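Local atomic coordinates of type III effector HopA1 (Pseudomonas syringae pv. tomato str. DC3000, PDB entry 4RSX), a protein that is a bacterial effector, probably delivered into plant cells by the type III secretion system to interfere with host signalling, and seen here as its C-terminal alpha/beta part. Residues P24-I29 and R219-S224; Q35-S40 and Q153-A158; E65-D70 and R98-H103; R94-I99 and H142-G147; P120-Q125 and S180-D185. All blocks are in the same frame, centred on the assembly; numbering follows the deposited sequence.

How the interactions relate
Interactions 3 and 4 lie in the seven-stranded antiparallel sheet, and interaction 2 includes a loop between two of its strands. Interactions 3 and 4, about 8 Å apart between centres, share R98 and I99: strand 96-101 pairs with edge strand 64-68 on one flank and strand 140-146 on the other. Interaction 2, about 14 Å from interaction 4 between centres, touches it through the D156-K144 salt bridge. Interaction 5, at the start of helix 123-136, meets interaction 2 where S40 packs on P120; these two alternate along the chain. Interaction 1 touches none of the others, its centre about 19 Å from that of interaction 2. Its segments enclose them all, joining helices from near the two chain ends.

Interaction 1: P24-I29 and R219-S224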
# COMPACT_ATOMS: atom_id res chain seq x y z
N PRO A 24 21.08 -5.60 -14.32
CA PRO A 24 20.27 -4.77 -13.41
C PRO A 24 20.34 -5.24 -11.96
O PRO A 24 20.33 -6.44 -11.69
CB PRO A 24 18.85 -4.96 -13.95
CG PRO A 24 18.86 -6.31 -14.60
CD PRO A 24 20.25 -6.50 -15.15
N SER A 25 20.44 -4.29 -11.02
CA SER A 25 20.44 -4.62 -9.60
C SER A 25 19.00 -4.79 -9.12
O SER A 25 18.06 -4.47 -9.86
CB SER A 25 21.09 -3.50 -8.80
OG SER A 25 20.21 -2.39 -8.70
N ARG A 26 18.83 -5.27 -7.89
CA ARG A 26 17.50 -5.36 -7.32
C ARG A 26 16.88 -3.97 -7.23
O ARG A 26 15.69 -3.79 -7.49
CB ARG A 26 17.52 -6.05 -5.94
CG ARG A 26 17.73 -7.57 -6.02
CD ARG A 26 17.98 -8.19 -4.63
NE ARG A 26 19.21 -7.70 -4.04
CZ ARG A 26 19.29 -6.80 -3.06
NH1 ARG A 26 18.20 -6.30 -2.49
NH2 ARG A 26 20.48 -6.42 -2.62
N MET A 27 17.71 -2.99 -6.88
CA MET A 27 17.29 -1.59 -6.81
C MET A 27 16.87 -1.02 -8.17
O MET A 27 15.88 -0.27 -8.26
CB MET A 27 18.39 -0.72 -6.19
CG MET A 27 17.94 0.67 -5.79
SD MET A 27 16.63 0.64 -4.55
CE MET A 27 17.38 -0.39 -3.29
N ASP A 28 17.61 -1.37 -9.22
CA ASP A 28 17.23 -0.95 -10.57
C ASP A 28 15.83 -1.45 -10.89
O ASP A 28 14.95 -0.68 -11.29
CB ASP A 28 18.20 -1.54 -11.61
CG ASP A 28 19.55 -0.88 -11.58
OD1 ASP A 28 19.62 0.32 -11.24
OD2 ASP A 28 20.55 -1.57 -11.90
N ILE A 29 15.63 -2.75 -10.68
CA ILE A 29 14.35 -3.38 -10.94
C ILE A 29 13.27 -2.68 -10.13
O ILE A 29 12.19 -2.38 -10.65
CB ILE A 29 14.40 -4.88 -10.61
CG1 ILE A 29 15.43 -5.55 -11.53
CG2 ILE A 29 13.02 -5.52 -10.74
CD1 ILE A 29 15.78 -6.97 -11.14
N ARG A 219 8.38 -8.08 -5.00
CA ARG A 219 8.15 -8.57 -6.35
C ARG A 219 9.35 -8.25 -7.23
O ARG A 219 9.64 -8.98 -8.17
CB ARG A 219 6.86 -7.99 -6.96
CG ARG A 219 5.60 -8.19 -6.11
CD ARG A 219 5.53 -9.56 -5.51
NE ARG A 219 4.17 -9.97 -5.20
CZ ARG A 219 3.62 -9.96 -3.98
NH1 ARG A 219 2.37 -10.36 -3.83
NH2 ARG A 219 4.32 -9.56 -2.93
N ALA A 220 10.06 -7.15 -6.92
CA ALA A 220 11.28 -6.81 -7.67
C ALA A 220 12.26 -7.97 -7.55
O ALA A 220 12.95 -8.34 -8.51
CB ALA A 220 11.92 -5.52 -7.12
N GLU A 221 12.30 -8.56 -6.35
CA GLU A 221 13.29 -9.59 -6.06
C GLU A 221 12.93 -10.94 -6.68
O GLU A 221 13.81 -11.71 -7.04
CB GLU A 221 13.59 -9.64 -4.54
CG GLU A 221 14.45 -8.41 -4.13
CD GLU A 221 14.60 -8.22 -2.62
OE1 GLU A 221 15.52 -7.46 -2.21
OE2 GLU A 221 13.81 -8.80 -1.85
N VAL A 222 11.63 -11.19 -6.84
CA VAL A 222 11.17 -12.34 -7.62
C VAL A 222 11.74 -12.23 -9.06
O VAL A 222 12.21 -13.22 -9.64
CB VAL A 222 9.63 -12.40 -7.67
CG1 VAL A 222 9.15 -13.42 -8.69
CG2 VAL A 222 9.05 -12.72 -6.29
N ILE A 223 11.69 -11.02 -9.61
CA ILE A 223 12.18 -10.79 -10.97
C ILE A 223 13.69 -11.02 -11.07
O ILE A 223 14.16 -11.65 -12.03
CB ILE A 223 11.84 -9.36 -11.46
CG1 ILE A 223 10.33 -9.19 -11.63
CG2 ILE A 223 12.55 -9.05 -12.78
CD1 ILE A 223 9.90 -7.75 -11.85
N SER A 224 14.44 -10.51 -10.10
CA SER A 224 15.89 -10.74 -10.04
C SER A 224 16.20 -12.22 -10.09
O SER A 224 17.08 -12.66 -10.84
CB SER A 224 16.48 -10.19 -8.74
OG SER A 224 16.33 -8.79 -8.69
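R26 and I29, one turn apart at the start of helix 26-35, pack against A220, E221, I223 and S224 of helix 215-228 in a helix-helix contact with a polar rim and an apolar inner side. At the rim R26 NH1 donates to E221 OE1 at 2.9 Å, a salt bridge with an N-H...O angle of 144°. The oxygen is met nearly along its C-O axis, while the guanidinium and carboxylate planes stand 53° apart. The aliphatic parts touch as well, R26 CD lying 3.6 Å from E221 CG. The R26 chain bends at chi3 (-64°), which turns NE out of the line of the preceding carbons.

Deeper in, the branches of I29 divide the work. CG2 rests 3.8 Å from A220 CB and also meets I223 CD1, whereas CD1 reaches the hydroxyl of S224. That OG lies between the two helices, with R26 CG on it too, and makes a weak bond back to A220 O within its own helix.

Further out, E221 has a second partner: its OE2 forms a salt bridge with R213, consistent with a carboxylate held between two arginines and kept ionised. Helix 2-19 adds A18 against I29, and W14 and F11 against I223, while W14 NE1 bonds I29 O. The helix carrying R26 and I29 begins in a capping box: S25 N donates to D28 OD2 at 2.9 Å, and D28 N returns a bond to S25 OG at 2.8 Å.

Interaction 2: Q35-S40 and Q153-A158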
# COMPACT_ATOMS: atom_id res chain seq x y z
N GLN A 35 8.98 4.38 -10.28
CA GLN A 35 8.77 5.31 -11.40
C GLN A 35 7.35 5.27 -11.95
O GLN A 35 6.93 6.21 -12.62
CB GLN A 35 9.79 5.03 -12.53
CG GLN A 35 11.22 5.57 -12.26
CD GLN A 35 12.27 5.01 -13.23
OE1 GLN A 35 11.94 4.39 -14.25
NE2 GLN A 35 13.54 5.21 -12.90
N ASP A 36 6.62 4.19 -11.67
CA ASP A 36 5.27 4.03 -12.21
C ASP A 36 4.18 4.59 -11.27
O ASP A 36 2.99 4.43 -11.51
CB ASP A 36 5.00 2.55 -12.57
CG ASP A 36 3.64 2.32 -13.24
OD1 ASP A 36 3.49 2.59 -14.46
OD2 ASP A 36 2.71 1.85 -12.55
N ALA A 37 4.59 5.27 -10.21
CA ALA A 37 3.61 5.90 -9.31
C ALA A 37 2.74 6.89 -10.08
O ALA A 37 3.20 7.49 -11.06
CB ALA A 37 4.31 6.59 -8.16
N PRO A 38 1.49 7.08 -9.63
CA PRO A 38 0.68 8.19 -10.16
C PRO A 38 1.35 9.52 -9.79
O PRO A 38 2.17 9.55 -8.86
CB PRO A 38 -0.64 8.05 -9.39
CG PRO A 38 -0.23 7.39 -8.08
CD PRO A 38 0.83 6.39 -8.51
N HIS A 39 1.04 10.60 -10.50
CA HIS A 39 1.77 11.84 -10.23
C HIS A 39 0.89 13.09 -10.09
O HIS A 39 1.19 14.12 -10.69
CB HIS A 39 2.88 12.05 -11.25
CG HIS A 39 3.99 11.04 -11.16
ND1 HIS A 39 4.74 10.86 -10.01
CD2 HIS A 39 4.46 10.14 -12.06
CE1 HIS A 39 5.63 9.90 -10.21
NE2 HIS A 39 5.48 9.45 -11.45
N SER A 40 -0.16 12.99 -9.27
CA SER A 40 -1.05 14.12 -8.99
C SER A 40 -0.29 15.31 -8.40
O SER A 40 0.70 15.15 -7.68
CB SER A 40 -2.16 13.72 -8.01
OG SER A 40 -3.12 12.87 -8.62
N GLN A 153 1.29 11.10 -4.93
CA GLN A 153 2.56 10.95 -5.64
C GLN A 153 3.26 9.62 -5.37
O GLN A 153 4.33 9.36 -5.92
CB GLN A 153 3.52 12.07 -5.27
CG GLN A 153 3.20 13.42 -5.86
CD GLN A 153 3.83 14.55 -5.05
OE1 GLN A 153 3.14 15.48 -4.63
NE2 GLN A 153 5.14 14.47 -4.83
N MET A 154 2.68 8.79 -4.50
CA MET A 154 3.29 7.52 -4.11
C MET A 154 2.45 6.37 -4.60
O MET A 154 1.25 6.52 -4.85
CB MET A 154 3.36 7.40 -2.58
CG MET A 154 3.78 8.64 -1.85
SD MET A 154 5.29 9.30 -2.56
CE MET A 154 6.39 7.89 -2.39
N THR A 155 3.06 5.19 -4.72
CA THR A 155 2.29 3.99 -5.02
C THR A 155 1.48 3.57 -3.81
O THR A 155 0.51 2.83 -3.94
CB THR A 155 3.19 2.83 -5.44
OG1 THR A 155 4.18 2.60 -4.42
CG2 THR A 155 3.89 3.13 -6.77
N ASP A 156 1.87 4.06 -2.64
CA ASP A 156 1.23 3.65 -1.39
C ASP A 156 0.79 4.85 -0.51
O ASP A 156 1.13 4.91 0.67
CB ASP A 156 2.14 2.68 -0.61
CG ASP A 156 3.51 3.29 -0.29
OD1 ASP A 156 3.85 4.35 -0.87
OD2 ASP A 156 4.25 2.71 0.54
N SER A 157 0.03 5.77 -1.09
CA SER A 157 -0.49 6.93 -0.36
C SER A 157 -1.42 6.54 0.79
O SER A 157 -1.45 7.22 1.83
CB SER A 157 -1.22 7.90 -1.31
OG SER A 157 -0.30 8.55 -2.17
N ALA A 158 -2.17 5.46 0.59
CA ALA A 158 -3.05 4.94 1.65
C ALA A 158 -3.22 3.42 1.55
O ALA A 158 -3.56 2.89 0.49
CB ALA A 158 -4.41 5.63 1.60
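A37 and P38 press on the backbone of Q153-T155, and this part of the contact is closely packed. The methyl of A37 is the central point: CB lies 3.6 Å from Q153 O and 3.8 Å from T155 CG2, so it meets a carbonyl and a methyl group at once. T155 CG2 stands anti to the carbonyl carbon and beside the backbone N (chi1, which places OG1, is 55°), and it touches A37 CA as well. One residue on, the P38 ring comes against the M154 carbonyl with CG and CD, both 3.7 Å from M154 O. Q153 CA in turn lies 3.5 Å from P38 O in a CA-H...O contact, with 145° at the hydrogen. A second close contact forms at the end of the segment, where the aliphatic part of Q153 lies over the backbone of S40, with Q153 CG 3.5 Å from S40 O.

Towards solvent the fit slackens. The imidazole of exposed H39 comes no closer to the other segment than 4.4 Å, from ND1 to Q153 O, at an oblique approach.

No conventional hydrogen bond links the two segments themselves, but S40 pairs through its backbone with G152, directly before Q153. D36 O accepts from H190 NE2, and S157 OG bonds G152 N. Neither segment is regular helix or strand. This is loop-on-loop packing, in which the link between helices 26-35 and 45-58 lies against the connection from strand 140-146 to strand 158-162 of the antiparallel sheet.

Interaction 3: E65-D70 and R98-H103; sequences EVRTQD and RIIPKH
Edge strand 64-68 of the antiparallel sheet pairs here with strand 96-101. E65 with I100 and R67 with R98 are hydrogen-bonded pairs, and V66 with I99 is the non-hydrogen-bonded pair between them. The E65 N to I100 O bond is short and straight, measuring 2.7 Å at 176°.

On the face bearing E65, R67, R98 and I100, the I100 methyl CD1 lies over one face of the R67 guanidinium, 3.3 Å from R67 NH1, the two side chains crossing at about a right angle. R67 NH2 also pairs with E65 OE1 at 3.2 Å, a meeting of charges with the oxygen well out of the guanidinium plane. Just beyond the strand, Q69 OE1 takes the N-H of R98 NE at 2.8 Å; the oxygen lies in the guanidinium plane, while NE approaches 28° out of the Q69 carbonyl plane. R98 NH2 adds a weak bond to the same oxygen. R98 CG sits between the backbone N and the carbonyl carbon (chi1 48°), where it also touches R67 O.

V66 and I99 turn to the other face. There V66 meets L82 of helix 82-88, and I99 packs on T127 and I134 of helix 123-136.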
# COMPACT_ATOMS: atom_id res chain seq x y z
N GLU A 65 -6.11 5.38 17.45
CA GLU A 65 -4.95 6.24 17.68
C GLU A 65 -4.18 6.50 16.38
O GLU A 65 -4.18 5.65 15.47
CB GLU A 65 -4.02 5.64 18.75
CG GLU A 65 -4.66 5.64 20.15
CD GLU A 65 -3.86 4.88 21.18
OE1 GLU A 65 -2.76 4.39 20.86
OE2 GLU A 65 -4.36 4.77 22.33
N VAL A 66 -3.56 7.67 16.28
CA VAL A 66 -2.70 7.97 15.14
C VAL A 66 -1.27 8.21 15.63
O VAL A 66 -1.04 8.98 16.57
CB VAL A 66 -3.18 9.23 14.37
CG1 VAL A 66 -2.23 9.55 13.22
CG2 VAL A 66 -4.61 9.05 13.89
N ARG A 67 -0.32 7.55 14.99
CA ARG A 67 1.07 7.70 15.38
C ARG A 67 1.92 7.96 14.15
O ARG A 67 1.67 7.38 13.09
CB ARG A 67 1.55 6.42 16.07
CG ARG A 67 0.83 6.14 17.37
CD ARG A 67 1.26 4.83 17.99
NE ARG A 67 0.80 4.74 19.37
CZ ARG A 67 0.74 3.60 20.06
NH1 ARG A 67 1.11 2.46 19.49
NH2 ARG A 67 0.31 3.61 21.31
N THR A 68 2.93 8.81 14.29
CA THR A 68 3.91 8.97 13.22
C THR A 68 4.67 7.66 13.05
O THR A 68 4.81 6.90 14.01
CB THR A 68 4.92 10.11 13.51
OG1 THR A 68 5.88 10.19 12.44
CG2 THR A 68 5.65 9.90 14.84
N GLN A 69 5.13 7.40 11.83
CA GLN A 69 5.98 6.24 11.57
C GLN A 69 7.45 6.63 11.42
O GLN A 69 8.28 5.80 11.05
CB GLN A 69 5.51 5.48 10.32
CG GLN A 69 4.26 4.63 10.53
CD GLN A 69 4.09 3.56 9.45
OE1 GLN A 69 3.21 2.70 9.55
NE2 GLN A 69 4.94 3.59 8.43
N ASP A 70 7.75 7.90 11.68
CA ASP A 70 9.12 8.40 11.73
C ASP A 70 10.02 7.45 12.55
O ASP A 70 9.72 7.18 13.72
CB ASP A 70 9.11 9.81 12.34
CG ASP A 70 10.50 10.35 12.61
OD1 ASP A 70 11.34 10.34 11.69
OD2 ASP A 70 10.75 10.77 13.76
N ARG A 98 0.51 6.06 10.86
CA ARG A 98 -0.33 4.88 10.93
C ARG A 98 -1.56 5.18 11.76
O ARG A 98 -1.52 6.01 12.68
CB ARG A 98 0.40 3.64 11.45
CG ARG A 98 1.22 3.85 12.70
CD ARG A 98 1.80 2.52 13.17
NE ARG A 98 2.50 1.80 12.11
CZ ARG A 98 2.77 0.49 12.15
NH1 ARG A 98 2.40 -0.22 13.20
NH2 ARG A 98 3.41 -0.09 11.14
N ILE A 99 -2.65 4.53 11.38
CA ILE A 99 -3.91 4.62 12.08
C ILE A 99 -4.12 3.26 12.72
O ILE A 99 -4.24 2.25 12.01
CB ILE A 99 -5.03 4.84 11.08
CG1 ILE A 99 -4.71 6.06 10.21
CG2 ILE A 99 -6.37 4.97 11.79
CD1 ILE A 99 -5.58 6.15 8.94
N ILE A 100 -4.17 3.21 14.05
CA ILE A 100 -4.24 1.94 14.76
C ILE A 100 -5.42 1.91 15.72
O ILE A 100 -5.83 2.95 16.25
CB ILE A 100 -2.94 1.66 15.56
CG1 ILE A 100 -2.86 2.58 16.78
CG2 ILE A 100 -1.72 1.86 14.68
CD1 ILE A 100 -1.54 2.48 17.50
N PRO A 101 -5.97 0.71 15.96
CA PRO A 101 -7.00 0.59 17.00
C PRO A 101 -6.31 0.74 18.35
O PRO A 101 -5.12 0.37 18.47
CB PRO A 101 -7.51 -0.84 16.85
CG PRO A 101 -6.30 -1.61 16.28
CD PRO A 101 -5.63 -0.60 15.35
N LYS A 102 -7.03 1.30 19.32
CA LYS A 102 -6.56 1.46 20.69
C LYS A 102 -6.01 0.15 21.25
O LYS A 102 -4.94 0.11 21.86
CB LYS A 102 -7.72 1.99 21.55
CG LYS A 102 -7.42 2.20 23.03
CD LYS A 102 -8.67 2.74 23.72
CE LYS A 102 -8.57 2.67 25.25
NZ LYS A 102 -9.93 2.79 25.88
N HIS A 103 -6.75 -0.93 21.03
CA HIS A 103 -6.28 -2.24 21.46
C HIS A 103 -5.67 -2.99 20.29
O HIS A 103 -6.37 -3.41 19.38
CB HIS A 103 -7.41 -3.04 22.11
CG HIS A 103 -8.01 -2.36 23.30
ND1 HIS A 103 -7.30 -2.15 24.47
CD2 HIS A 103 -9.24 -1.83 23.51
CE1 HIS A 103 -8.07 -1.53 25.35
NE2 HIS A 103 -9.25 -1.33 24.79

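Interaction 4: R94-I99 and H142-G147; sequences RFFYRI and HGKVIG
F96-I99 and H142-I146 run antiparallel at 155° in the central sheet, the hydrogen-bonded pairs Y97-V145 and I99-G143 alternating with the non-hydrogen-bonded pairs F96-I146 and R98-K144. The Y97 N to V145 O bond is 2.8 Å and nearly straight. Beyond the strand end, G147 N makes a weak bond to F95 O.

On the face of F96, R98, K144 and I146, the phenyl ring of F96 is held from both sides. I146 CD1 sits over the ring centre in a CH-pi contact, 3.4 Å from the centroid, and also approaches R94 O. The ammonium of K144 lies over the opposite face, offset toward the rim, with NZ 4.3 Å from the centroid: a cation-pi interaction. K144 CG stands between the backbone N and the carbonyl carbon (chi1 89°), and the chain then runs out extended beside the ring, CE coming 3.5 Å from F96 CE1. K144 NZ has a second partner in D156, whose salt bridge should help keep the lysine charged.

Across the other face, Y97, I99 and V145 form an apolar layer in which I99 CD1 touches V145 CG1 at 4.2 Å. V145 packs on T127 and M130 of helix 123-136, while Y97 leans on helix 82-88 and bonds A92 O through its hydroxyl. On the side of R98 and K144, the H142 ring, stacked with Y161, approaches the R98 guanidinium, whose NE is bonded to Q69 OE1. The two planes stand 34° apart; H142 CD2 lies over the guanidinium centre, 4.0 Å from R98 CZ.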
# COMPACT_ATOMS: atom_id res chain seq x y z
N ARG A 94 5.32 15.19 5.31
CA ARG A 94 5.94 14.31 4.32
C ARG A 94 5.94 12.83 4.70
O ARG A 94 5.82 11.95 3.84
CB ARG A 94 7.39 14.73 4.04
CG ARG A 94 7.60 16.23 3.85
CD ARG A 94 7.71 16.60 2.37
NE ARG A 94 8.70 15.78 1.67
CZ ARG A 94 8.93 15.84 0.36
NH1 ARG A 94 8.24 16.69 -0.40
NH2 ARG A 94 9.85 15.06 -0.19
N PHE A 95 6.11 12.54 5.99
CA PHE A 95 6.30 11.17 6.43
C PHE A 95 4.98 10.41 6.53
O PHE A 95 3.90 11.00 6.39
CB PHE A 95 7.07 11.12 7.75
CG PHE A 95 8.57 11.36 7.59
CD1 PHE A 95 9.13 11.53 6.33
CD2 PHE A 95 9.40 11.40 8.70
CE1 PHE A 95 10.51 11.74 6.17
CE2 PHE A 95 10.78 11.61 8.56
CZ PHE A 95 11.33 11.78 7.29
N PHE A 96 5.06 9.11 6.79
CA PHE A 96 3.86 8.28 6.96
C PHE A 96 3.27 8.37 8.36
O PHE A 96 4.00 8.51 9.34
CB PHE A 96 4.19 6.81 6.69
CG PHE A 96 4.17 6.44 5.25
CD1 PHE A 96 2.97 6.19 4.60
CD2 PHE A 96 5.36 6.33 4.54
CE1 PHE A 96 2.95 5.84 3.27
CE2 PHE A 96 5.35 5.99 3.20
CZ PHE A 96 4.15 5.74 2.56
N TYR A 97 1.95 8.25 8.45
CA TYR A 97 1.27 8.08 9.73
C TYR A 97 0.53 6.75 9.73
O TYR A 97 -0.02 6.33 8.71
CB TYR A 97 0.28 9.22 9.96
CG TYR A 97 0.93 10.58 10.06
CD1 TYR A 97 1.17 11.15 11.30
CD2 TYR A 97 1.29 11.30 8.93
CE1 TYR A 97 1.75 12.40 11.42
CE2 TYR A 97 1.88 12.55 9.04
CZ TYR A 97 2.11 13.10 10.29
OH TYR A 97 2.69 14.33 10.44
N ARG A 98 0.51 6.06 10.86
CA ARG A 98 -0.33 4.88 10.93
C ARG A 98 -1.56 5.18 11.76
O ARG A 98 -1.52 6.01 12.68
CB ARG A 98 0.40 3.64 11.45
CG ARG A 98 1.22 3.85 12.70
CD ARG A 98 1.80 2.52 13.17
NE ARG A 98 2.50 1.80 12.11
CZ ARG A 98 2.77 0.49 12.15
NH1 ARG A 98 2.40 -0.22 13.20
NH2 ARG A 98 3.41 -0.09 11.14
N ILE A 99 -2.65 4.53 11.38
CA ILE A 99 -3.91 4.62 12.08
C ILE A 99 -4.12 3.26 12.72
O ILE A 99 -4.24 2.25 12.01
CB ILE A 99 -5.03 4.84 11.08
CG1 ILE A 99 -4.71 6.06 10.21
CG2 ILE A 99 -6.37 4.97 11.79
CD1 ILE A 99 -5.58 6.15 8.94
N HIS A 142 -4.25 -2.44 11.02
CA HIS A 142 -3.93 -1.01 10.98
C HIS A 142 -3.98 -0.45 9.57
O HIS A 142 -4.12 -1.20 8.59
CB HIS A 142 -2.53 -0.73 11.52
CG HIS A 142 -1.43 -1.38 10.74
ND1 HIS A 142 -1.33 -2.75 10.57
CD2 HIS A 142 -0.35 -0.85 10.10
CE1 HIS A 142 -0.25 -3.03 9.87
NE2 HIS A 142 0.36 -1.89 9.56
N GLY A 143 -3.87 0.87 9.48
CA GLY A 143 -3.80 1.52 8.19
C GLY A 143 -2.61 2.45 8.17
O GLY A 143 -2.05 2.74 9.22
N LYS A 144 -2.21 2.90 6.99
CA LYS A 144 -1.24 3.99 6.96
C LYS A 144 -1.58 4.99 5.86
O LYS A 144 -2.11 4.63 4.80
CB LYS A 144 0.21 3.49 6.83
CG LYS A 144 0.70 3.31 5.41
CD LYS A 144 2.15 2.80 5.30
CE LYS A 144 2.43 2.40 3.82
NZ LYS A 144 3.80 1.82 3.54
N VAL A 145 -1.30 6.26 6.14
CA VAL A 145 -1.45 7.30 5.13
C VAL A 145 -0.17 8.13 5.07
O VAL A 145 0.44 8.42 6.11
CB VAL A 145 -2.69 8.20 5.41
CG1 VAL A 145 -3.98 7.39 5.22
CG2 VAL A 145 -2.64 8.76 6.83
N ILE A 146 0.25 8.46 3.85
CA ILE A 146 1.41 9.32 3.63
C ILE A 146 1.05 10.76 4.00
O ILE A 146 -0.12 11.16 3.91
CB ILE A 146 1.85 9.25 2.15
CG1 ILE A 146 3.21 9.91 1.92
CG2 ILE A 146 0.84 9.94 1.27
CD1 ILE A 146 4.33 9.31 2.69
N GLY A 147 2.04 11.54 4.44
CA GLY A 147 1.84 12.95 4.70
C GLY A 147 1.21 13.70 3.53
O GLY A 147 1.46 13.35 2.36

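Interaction 5: P120-Q125 and S180-D185; sequences PQYATQ and SGIPLD
Y122, at the N-cap position of helix 123-136, packs on I182 and P183 of the loop after helix 166-180. The tyrosine and proline reach toward each other tip to tip, with Y122 CE1 3.5 Å from P183 CD and Y122 OH 3.4 Å from P183 CG. I182 slides past the ring in the opposite direction, its CG2 4.0 Å from Y122 CG. The CG1 branch of I182 turns instead to Q125, where it touches CB at 3.9 Å; L126 of the same helix also packs on I182.

Polar links cluster at S180. Q125 NE2 makes a weak bond to S180 O at 3.2 Å, bent to 130°. A water donates to both Q125 O and S180 O, at 2.9 Å each, bridging the two backbones. Within the loop, I182 N donates to S180 OG at 3.1 Å, forming an ST turn across G181, whose positive phi (77°) marks the chain leaving helix 166-180.

The join between the end of helix 166-180 with its following loop and the start of helix 123-136 thus rests largely on the shape fit of Y122 with I182 and P183; its polar part is slight, one weak direct bond and one water bridge.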
# COMPACT_ATOMS: atom_id res chain seq x y z
N PRO A 120 -5.98 13.87 -4.14
CA PRO A 120 -5.39 14.38 -2.90
C PRO A 120 -6.34 15.31 -2.16
O PRO A 120 -6.27 15.43 -0.93
CB PRO A 120 -4.18 15.18 -3.39
CG PRO A 120 -3.82 14.58 -4.70
CD PRO A 120 -5.14 14.18 -5.32
N GLN A 121 -7.22 15.97 -2.91
CA GLN A 121 -8.26 16.81 -2.32
C GLN A 121 -9.23 16.00 -1.46
O GLN A 121 -9.97 16.56 -0.65
CB GLN A 121 -9.03 17.57 -3.43
CG GLN A 121 -8.19 18.55 -4.26
CD GLN A 121 -7.23 17.87 -5.24
OE1 GLN A 121 -7.40 16.70 -5.60
NE2 GLN A 121 -6.20 18.60 -5.67
N TYR A 122 -9.23 14.68 -1.64
CA TYR A 122 -10.10 13.83 -0.83
C TYR A 122 -9.35 13.00 0.21
O TYR A 122 -9.96 12.16 0.87
CB TYR A 122 -10.94 12.92 -1.73
CG TYR A 122 -12.05 13.69 -2.39
CD1 TYR A 122 -13.24 13.96 -1.70
CD2 TYR A 122 -11.91 14.19 -3.67
CE1 TYR A 122 -14.25 14.69 -2.29
CE2 TYR A 122 -12.92 14.91 -4.27
CZ TYR A 122 -14.09 15.16 -3.58
OH TYR A 122 -15.09 15.88 -4.17
N ALA A 123 -8.05 13.23 0.37
CA ALA A 123 -7.26 12.43 1.31
C ALA A 123 -7.82 12.46 2.73
O ALA A 123 -7.93 11.42 3.39
CB ALA A 123 -5.81 12.86 1.30
N THR A 124 -8.19 13.65 3.20
CA THR A 124 -8.72 13.82 4.55
C THR A 124 -9.99 12.99 4.75
O THR A 124 -10.12 12.27 5.74
CB THR A 124 -8.97 15.31 4.85
OG1 THR A 124 -7.71 16.00 4.87
CG2 THR A 124 -9.62 15.49 6.20
N GLN A 125 -10.91 13.11 3.81
CA GLN A 125 -12.13 12.31 3.83
C GLN A 125 -11.81 10.81 3.87
O GLN A 125 -12.42 10.06 4.63
CB GLN A 125 -13.01 12.61 2.62
CG GLN A 125 -13.86 13.86 2.74
CD GLN A 125 -15.05 13.85 1.79
OE1 GLN A 125 -15.25 14.79 1.02
NE2 GLN A 125 -15.85 12.80 1.86
N SER A 180 -17.57 6.30 2.58
CA SER A 180 -16.60 7.39 2.66
C SER A 180 -17.19 8.75 2.29
O SER A 180 -16.69 9.79 2.72
CB SER A 180 -15.38 7.12 1.78
OG SER A 180 -15.71 7.20 0.40
N GLY A 181 -18.25 8.73 1.49
CA GLY A 181 -18.84 9.97 1.00
C GLY A 181 -18.01 10.59 -0.12
O GLY A 181 -18.32 11.69 -0.60
N ILE A 182 -16.96 9.89 -0.53
CA ILE A 182 -16.11 10.37 -1.61
C ILE A 182 -16.74 10.01 -2.95
O ILE A 182 -17.12 8.86 -3.17
CB ILE A 182 -14.70 9.76 -1.51
CG1 ILE A 182 -14.03 10.19 -0.21
CG2 ILE A 182 -13.84 10.14 -2.70
CD1 ILE A 182 -12.74 9.47 0.03
N PRO A 183 -16.85 10.99 -3.86
CA PRO A 183 -17.49 10.69 -5.15
C PRO A 183 -16.69 9.66 -5.95
O PRO A 183 -15.46 9.70 -5.95
CB PRO A 183 -17.48 12.04 -5.89
CG PRO A 183 -16.44 12.90 -5.17
CD PRO A 183 -16.43 12.40 -3.74
N LEU A 184 -17.39 8.77 -6.62
CA LEU A 184 -16.74 7.67 -7.33
C LEU A 184 -15.75 8.14 -8.39
O LEU A 184 -14.74 7.47 -8.63
CB LEU A 184 -17.79 6.75 -7.95
CG LEU A 184 -18.68 6.04 -6.92
CD1 LEU A 184 -19.75 5.20 -7.59
CD2 LEU A 184 -17.83 5.19 -5.97
N ASP A 185 -16.02 9.29 -9.00
CA ASP A 185 -15.11 9.85 -9.99
C ASP A 185 -13.81 10.36 -9.36
O ASP A 185 -12.83 10.61 -10.06
CB ASP A 185 -15.80 10.94 -10.84
CG ASP A 185 -16.07 12.26 -10.06
OD1 ASP A 185 -15.10 13.00 -9.73
OD2 ASP A 185 -17.27 12.57 -9.80
O HOH W 1 -15.24 10.08 5.24